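Local coordinates for protein luciferase-like enzymeAMP-CoA-ligase (Zophobas atratus, PDB 4W8O) that probably activates carboxylic acids with ATP, as AMP-forming CoA ligases of the ANL superfamily do, and is a luciferase-like enzyme from a nonluminescent beetle, at residues C27-A32 against S50-S55; E46-V51 against G235-D240; A383-Y388 against E395-D400. All blocks are in the same frame, centred on the assembly; numbering follows the deposited sequence.

Contact 1. Residues C27-A32 against S50-S55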
# COMPACT_ATOMS: atom_id res chain seq x y z
N CYS A 27 -0.75 4.38 -17.40
CA CYS A 27 -1.32 5.45 -16.59
C CYS A 27 -0.58 6.76 -16.84
O CYS A 27 -1.22 7.80 -17.00
CB CYS A 27 -1.28 5.09 -15.10
SG CYS A 27 -2.48 3.83 -14.63
N CYS A 28 0.75 6.71 -16.88
CA CYS A 28 1.55 7.90 -17.19
C CYS A 28 1.16 8.54 -18.53
O CYS A 28 1.00 9.75 -18.61
CB CYS A 28 3.05 7.58 -17.17
SG CYS A 28 3.78 7.44 -15.51
N GLU A 29 1.01 7.73 -19.58
CA GLU A 29 0.63 8.24 -20.91
C GLU A 29 -0.75 8.87 -20.90
O GLU A 29 -0.98 9.93 -21.48
CB GLU A 29 0.66 7.12 -21.96
CG GLU A 29 2.07 6.67 -22.30
CD GLU A 29 2.14 5.52 -23.30
OE1 GLU A 29 1.28 4.60 -23.22
OE2 GLU A 29 3.07 5.52 -24.13
N LYS A 30 -1.68 8.19 -20.23
CA LYS A 30 -3.07 8.61 -20.19
C LYS A 30 -3.23 9.94 -19.46
O LYS A 30 -3.99 10.80 -19.89
CB LYS A 30 -3.91 7.52 -19.51
CG LYS A 30 -5.37 7.53 -19.91
CD LYS A 30 -6.17 6.47 -19.17
CE LYS A 30 -7.66 6.67 -19.39
NZ LYS A 30 -8.50 6.09 -18.31
N TYR A 31 -2.49 10.11 -18.36
CA TYR A 31 -2.65 11.28 -17.49
C TYR A 31 -1.42 12.18 -17.47
O TYR A 31 -1.15 12.83 -16.46
CB TYR A 31 -2.98 10.81 -16.06
CG TYR A 31 -4.19 9.89 -16.04
CD1 TYR A 31 -5.45 10.37 -16.38
CD2 TYR A 31 -4.06 8.55 -15.70
CE1 TYR A 31 -6.55 9.54 -16.37
CE2 TYR A 31 -5.16 7.71 -15.69
CZ TYR A 31 -6.40 8.21 -16.03
OH TYR A 31 -7.50 7.40 -16.02
N ALA A 32 -0.72 12.26 -18.60
CA ALA A 32 0.59 12.93 -18.71
C ALA A 32 0.68 14.33 -18.09
O ALA A 32 1.66 14.65 -17.40
CB ALA A 32 1.02 12.98 -20.17
N SER A 50 6.59 13.90 -16.57
CA SER A 50 7.94 13.98 -16.04
C SER A 50 8.34 12.67 -15.36
O SER A 50 9.48 12.22 -15.50
CB SER A 50 8.07 15.14 -15.05
OG SER A 50 9.36 15.20 -14.49
N VAL A 51 7.42 12.07 -14.62
CA VAL A 51 7.68 10.78 -13.98
C VAL A 51 7.96 9.69 -15.02
O VAL A 51 8.86 8.85 -14.81
CB VAL A 51 6.51 10.37 -13.08
CG1 VAL A 51 6.59 8.88 -12.71
CG2 VAL A 51 6.51 11.22 -11.82
N LYS A 52 7.22 9.71 -16.12
CA LYS A 52 7.44 8.76 -17.21
C LYS A 52 8.84 8.90 -17.80
O LYS A 52 9.51 7.90 -18.08
CB LYS A 52 6.40 8.94 -18.32
CG LYS A 52 6.41 7.84 -19.37
CD LYS A 52 5.19 7.94 -20.27
CE LYS A 52 5.35 7.10 -21.53
NZ LYS A 52 6.35 7.66 -22.48
N THR A 53 9.28 10.14 -17.99
CA THR A 53 10.59 10.42 -18.58
C THR A 53 11.72 9.91 -17.68
O THR A 53 12.63 9.23 -18.15
CB THR A 53 10.76 11.93 -18.84
OG1 THR A 53 9.75 12.35 -19.76
CG2 THR A 53 12.13 12.24 -19.43
N ARG A 54 11.65 10.24 -16.39
CA ARG A 54 12.72 9.89 -15.47
C ARG A 54 12.77 8.38 -15.23
O ARG A 54 13.85 7.79 -15.25
CB ARG A 54 12.60 10.66 -14.16
CG ARG A 54 12.73 12.17 -14.33
CD ARG A 54 13.22 12.85 -13.05
NE ARG A 54 12.27 12.69 -11.95
CZ ARG A 54 12.59 12.57 -10.66
NH1 ARG A 54 13.86 12.57 -10.26
NH2 ARG A 54 11.64 12.43 -9.74
N SER A 55 11.61 7.76 -15.05
CA SER A 55 11.54 6.32 -14.82
C SER A 55 11.99 5.53 -16.06
O SER A 55 12.62 4.49 -15.92
CB SER A 55 10.12 5.90 -14.40
OG SER A 55 9.16 6.22 -15.40

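Contact 2. Residues E46-V51 against G235-D240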
# COMPACT_ATOMS: atom_id res chain seq x y z
N GLU A 46 5.47 17.06 -9.30
CA GLU A 46 5.92 16.49 -10.56
C GLU A 46 4.75 15.88 -11.33
O GLU A 46 3.87 15.27 -10.73
CB GLU A 46 7.00 15.42 -10.31
CG GLU A 46 7.69 14.94 -11.58
CD GLU A 46 8.77 13.90 -11.34
OE1 GLU A 46 8.95 13.44 -10.19
OE2 GLU A 46 9.46 13.53 -12.32
N THR A 47 4.76 16.07 -12.64
CA THR A 47 3.70 15.56 -13.49
C THR A 47 3.94 14.10 -13.86
O THR A 47 5.05 13.59 -13.71
CB THR A 47 3.60 16.35 -14.80
OG1 THR A 47 4.84 16.28 -15.50
CG2 THR A 47 3.27 17.80 -14.51
N TYR A 48 2.88 13.44 -14.33
CA TYR A 48 2.97 12.07 -14.84
C TYR A 48 3.92 11.99 -16.02
O TYR A 48 4.66 11.02 -16.16
CB TYR A 48 1.60 11.53 -15.23
CG TYR A 48 0.79 11.03 -14.06
CD1 TYR A 48 0.99 9.76 -13.54
CD2 TYR A 48 -0.17 11.84 -13.46
CE1 TYR A 48 0.26 9.29 -12.46
CE2 TYR A 48 -0.91 11.38 -12.38
CZ TYR A 48 -0.69 10.11 -11.88
OH TYR A 48 -1.44 9.66 -10.81
N SER A 49 3.88 13.01 -16.87
CA SER A 49 4.80 13.12 -18.00
C SER A 49 6.26 13.07 -17.54
O SER A 49 7.06 12.31 -18.08
CB SER A 49 4.56 14.42 -18.75
OG SER A 49 5.56 14.59 -19.72
N SER A 50 6.59 13.90 -16.57
CA SER A 50 7.94 13.98 -16.04
C SER A 50 8.34 12.67 -15.36
O SER A 50 9.48 12.22 -15.50
CB SER A 50 8.07 15.14 -15.05
OG SER A 50 9.36 15.20 -14.49
N VAL A 51 7.42 12.07 -14.62
CA VAL A 51 7.68 10.78 -13.98
C VAL A 51 7.96 9.69 -15.02
O VAL A 51 8.86 8.85 -14.81
CB VAL A 51 6.51 10.37 -13.08
CG1 VAL A 51 6.59 8.88 -12.71
CG2 VAL A 51 6.51 11.22 -11.82
N GLY A 235 -0.43 2.94 -6.41
CA GLY A 235 -1.15 2.24 -7.48
C GLY A 235 -2.51 2.83 -7.78
O GLY A 235 -2.87 3.04 -8.94
N ARG A 236 -3.26 3.12 -6.71
CA ARG A 236 -4.61 3.66 -6.80
C ARG A 236 -4.65 5.08 -7.39
O ARG A 236 -5.57 5.40 -8.13
CB ARG A 236 -5.29 3.61 -5.42
CG ARG A 236 -6.60 4.36 -5.29
CD ARG A 236 -7.69 3.82 -6.21
NE ARG A 236 -8.90 4.64 -6.07
CZ ARG A 236 -9.09 5.82 -6.66
NH1 ARG A 236 -8.17 6.36 -7.46
NH2 ARG A 236 -10.22 6.48 -6.45
N THR A 237 -3.67 5.92 -7.07
CA THR A 237 -3.65 7.28 -7.63
C THR A 237 -3.26 7.27 -9.11
O THR A 237 -3.78 8.07 -9.90
CB THR A 237 -2.73 8.25 -6.85
OG1 THR A 237 -1.40 7.75 -6.83
CG2 THR A 237 -3.24 8.45 -5.42
N PHE A 238 -2.33 6.39 -9.48
CA PHE A 238 -1.99 6.21 -10.89
C PHE A 238 -3.22 5.80 -11.70
O PHE A 238 -3.44 6.30 -12.80
CB PHE A 238 -0.90 5.15 -11.06
CG PHE A 238 0.50 5.70 -11.06
CD1 PHE A 238 1.07 6.19 -9.90
CD2 PHE A 238 1.25 5.69 -12.23
CE1 PHE A 238 2.36 6.69 -9.90
CE2 PHE A 238 2.55 6.19 -12.24
CZ PHE A 238 3.10 6.69 -11.07
N LEU A 239 -4.04 4.92 -11.12
CA LEU A 239 -5.14 4.27 -11.83
C LEU A 239 -6.07 5.25 -12.54
O LEU A 239 -6.50 4.97 -13.66
CB LEU A 239 -5.94 3.38 -10.88
CG LEU A 239 -7.09 2.56 -11.50
CD1 LEU A 239 -7.22 1.21 -10.80
CD2 LEU A 239 -8.41 3.30 -11.44
N ASP A 240 -6.38 6.38 -11.91
CA ASP A 240 -7.28 7.39 -12.49
C ASP A 240 -6.66 8.80 -12.54
O ASP A 240 -7.38 9.81 -12.59
CB ASP A 240 -8.62 7.43 -11.73
CG ASP A 240 -8.49 8.00 -10.33
OD1 ASP A 240 -7.38 8.32 -9.88
OD2 ASP A 240 -9.53 8.13 -9.66
O HOH W 1 0.05 9.35 -8.28

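Contact 3. Residues A383-Y388 against E395-D400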
# COMPACT_ATOMS: atom_id res chain seq x y z
N ALA A 383 -7.27 -10.85 -5.25
CA ALA A 383 -6.23 -9.97 -4.71
C ALA A 383 -5.30 -10.69 -3.74
O ALA A 383 -4.40 -10.09 -3.18
CB ALA A 383 -6.86 -8.78 -4.01
N MET A 384 -5.54 -11.98 -3.54
CA MET A 384 -4.79 -12.77 -2.58
C MET A 384 -3.35 -13.00 -3.05
O MET A 384 -3.10 -13.20 -4.24
CB MET A 384 -5.48 -14.13 -2.43
CG MET A 384 -5.53 -14.69 -1.03
SD MET A 384 -7.01 -15.72 -0.81
CE MET A 384 -6.91 -16.78 -2.26
N MET A 385 -2.42 -12.99 -2.10
CA MET A 385 -1.02 -13.36 -2.36
C MET A 385 -0.93 -14.74 -2.99
O MET A 385 -1.75 -15.62 -2.71
CB MET A 385 -0.21 -13.36 -1.06
CG MET A 385 -0.64 -14.38 -0.02
SD MET A 385 0.54 -14.50 1.35
CE MET A 385 -0.23 -15.81 2.30
N THR A 386 0.09 -14.92 -3.83
CA THR A 386 0.33 -16.20 -4.48
C THR A 386 1.07 -17.19 -3.58
O THR A 386 0.99 -18.38 -3.80
CB THR A 386 1.14 -16.04 -5.79
OG1 THR A 386 2.34 -15.31 -5.53
CG2 THR A 386 0.33 -15.32 -6.81
N GLY A 387 1.77 -16.69 -2.56
CA GLY A 387 2.56 -17.56 -1.69
C GLY A 387 3.73 -16.80 -1.10
O GLY A 387 3.77 -15.57 -1.19
N TYR A 388 4.67 -17.52 -0.48
CA TYR A 388 5.89 -16.90 0.04
C TYR A 388 7.03 -17.11 -0.97
O TYR A 388 7.02 -18.07 -1.73
CB TYR A 388 6.28 -17.46 1.42
CG TYR A 388 5.35 -17.10 2.58
CD1 TYR A 388 4.64 -15.89 2.61
CD2 TYR A 388 5.22 -17.96 3.67
CE1 TYR A 388 3.82 -15.57 3.68
CE2 TYR A 388 4.40 -17.63 4.75
CZ TYR A 388 3.70 -16.44 4.75
OH TYR A 388 2.88 -16.12 5.82
N GLU A 395 -0.26 -23.45 5.02
CA GLU A 395 -1.17 -23.41 6.17
C GLU A 395 -1.86 -22.06 6.36
O GLU A 395 -2.77 -21.96 7.19
CB GLU A 395 -0.46 -23.82 7.45
CG GLU A 395 -0.20 -25.31 7.54
CD GLU A 395 -0.01 -25.82 8.96
OE1 GLU A 395 -0.43 -25.15 9.93
OE2 GLU A 395 0.57 -26.92 9.10
N CYS A 396 -1.44 -21.05 5.59
CA CYS A 396 -2.16 -19.78 5.52
C CYS A 396 -3.55 -19.90 4.86
O CYS A 396 -4.37 -18.99 4.98
CB CYS A 396 -1.36 -18.75 4.73
SG CYS A 396 0.30 -18.43 5.36
N PHE A 397 -3.80 -20.99 4.13
CA PHE A 397 -5.06 -21.15 3.40
C PHE A 397 -5.79 -22.41 3.87
O PHE A 397 -5.15 -23.44 4.11
CB PHE A 397 -4.80 -21.23 1.90
CG PHE A 397 -3.97 -20.10 1.37
CD1 PHE A 397 -4.55 -18.91 0.97
CD2 PHE A 397 -2.59 -20.22 1.28
CE1 PHE A 397 -3.78 -17.86 0.49
CE2 PHE A 397 -1.81 -19.18 0.80
CZ PHE A 397 -2.41 -17.99 0.40
N ASP A 398 -7.11 -22.33 3.98
CA ASP A 398 -7.91 -23.45 4.48
C ASP A 398 -8.31 -24.37 3.31
O ASP A 398 -7.90 -24.14 2.17
CB ASP A 398 -9.11 -22.97 5.30
CG ASP A 398 -10.23 -22.35 4.46
OD1 ASP A 398 -10.29 -22.56 3.22
OD2 ASP A 398 -11.06 -21.64 5.06
N GLY A 399 -9.11 -25.39 3.61
CA GLY A 399 -9.49 -26.39 2.61
C GLY A 399 -10.20 -25.87 1.38
O GLY A 399 -10.14 -26.49 0.31
N ASP A 400 -10.89 -24.73 1.51
CA ASP A 400 -11.59 -24.10 0.39
C ASP A 400 -10.79 -22.95 -0.25
O ASP A 400 -11.35 -22.16 -1.01
CB ASP A 400 -12.96 -23.59 0.85
CG ASP A 400 -13.91 -24.72 1.25
OD1 ASP A 400 -13.84 -25.81 0.66
OD2 ASP A 400 -14.74 -24.50 2.15

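Contact 1. Residues C27-A32 against S50-S55
Cys28 and Lys52 bring two helices together at the point where their backbones come nearest, CA to CA 6.0 Å. Helix 20-30 and helix 48-64 are joined by the antiparallel hairpin of strands 35-39 and 44-47, and they pack in the AMP-binding part of the chain. Apolar contact does most of the work. Lys52 leaves its helix with CG anti to the backbone N (chi1 -170°), which sends its methylenes across the flank of the neighbouring helix, from Cys28 to Glu29; Cys28 CB rests on Lys52 CD at 3.8 Å. A cysteine is slim enough for so close an approach, and its SG also reaches Val51 CG1 at 4.2 Å on the buried side, where Phe238 and Tyr48 adjoin it. On the solvent side Glu29 CG meets Lys52 CE at 3.4 Å, two flexible chains covering each other with their alkyl parts. Electrostatics is looser: Glu29 OE2 stays 4.2 Å from Lys52 NZ, too far for a salt bridge, though the opposite charges are likely to attract; Glu29 OE2 also has a long, weak ion pair with Lys170. Within helix 48-64, Val51 O accepts both Ser55 OG at 2.7 Å and Ser55 N at 3.0 Å, from opposite faces of its carbonyl plane.

Contact 2. Residues E46-V51 against G235-D240
Tyr48 turns its ring toward Phe238 by a chi1 of -81°, CG anti to the carbonyl carbon, while Phe238, with chi1 at -92°, offers the face of its own ring. The result is a T-shaped stack: the Tyr48 and Phe238 ring centroids lie 5.1 Å apart, with the planes at 87°. Tyr48 CE1 comes down over the centre of the Phe238 ring, and its nearest carbon there is Phe238 CD2 at 3.7 Å. Val51, one turn further along helix 48-64, takes a different side, its CG1 standing 4.4 Å from Phe238 CZ at the ring edge. A phenylalanine suits this place because its flat, apolar ring meets neighbours from several elements: Leu24, Cys27 and Cys28 of helix 20-30 and Cys36 of strand 35-39 also pack on it.

Tyrosine suits the other because its ring edge is apolar while its tip is polar. The hydroxyl reaches the end of helix 228-239, where Tyr48 OH lies 3.0 Å from Thr237 O, but its hydrogen bond goes to Ser242 O beyond the helix. A water donates to Tyr48 OH across 3.0 Å and also bonds Thr237 OG1, which is itself held by Leu234 O. At the start of helix 48-64, Thr47 is the N-cap, its OG1 accepting from Ser50 N at 3.1 Å. Donor and acceptor capacity of the phenol are thus both used inside the core, which probably offsets the cost of burying the polar tip, and the ring is held at both its carbon edge and its oxygen.

Contact 3. Residues A383-Y388 against E395-D400
Met385 and Phe397 form the middle of a small hydrophobic cluster that folds the loop before strand 403-411 back against the strand 387-388 region, with Met-aromatic and Cys sulfur-aromatic contacts to either side. From CB, the Met385 chain sets off with CG between the backbone N and the carbonyl carbon (chi1 64°) and then runs extended. CB itself lies beyond contact distance, and CG is the first atom to meet the ring, 4.0 Å from Phe397 CZ. SD serves as a spacer, and CE completes the reach, 3.6 Å from Phe397 CZ, while also standing 4.0 Å from Cys396 CB. A long, unbranched methionine suits the place, since its extended chain carries the terminal methyl to both Phe397 and Cys396.

Met384 approaches the same ring at its edge: CG lies in the ring plane, 3.9 Å from Phe397 CE1, and SD is 5.3 Å from the ring centroid. With an alanine at Phe397, both methionines would probably lose their shared partner, and a gap would be likely to open beside Leu403, which also packs on the ring. Just after Phe397 in the chain, an Asx turn shapes the loop, Asp398 OD1 accepting from Asp400 N, while Asp398 OD2 forms salt bridges with Lys359 and Arg378. At the other end of the cluster, Cys396 SG sits obliquely to the Tyr388 ring, 3.5 Å from Tyr388 OH.

How the contacts relate
From the N terminus, contact 1 closes the first loop: helix 20-30 leads through the hairpin 35-39/44-47 into helix 48-64. Contact 2 begins at the end of strand 44-47 and the start of that helix, closing a longer loop of 183 residues that returns at helix 228-239. The two overlap at Ser50 and Val51, neither enclosing the other; with centres 6 Å apart both clasp helix 48-64, and a Glu46-Arg54 salt bridge joins them. Contact 3 follows in series, a short closure of six intervening residues, about 17 Å from contact 1 and 12 Å from contact 2 between nearest atoms. It ties strand 387-388, at one end of a mixed sheet, to the loop leading into the antiparallel sheet.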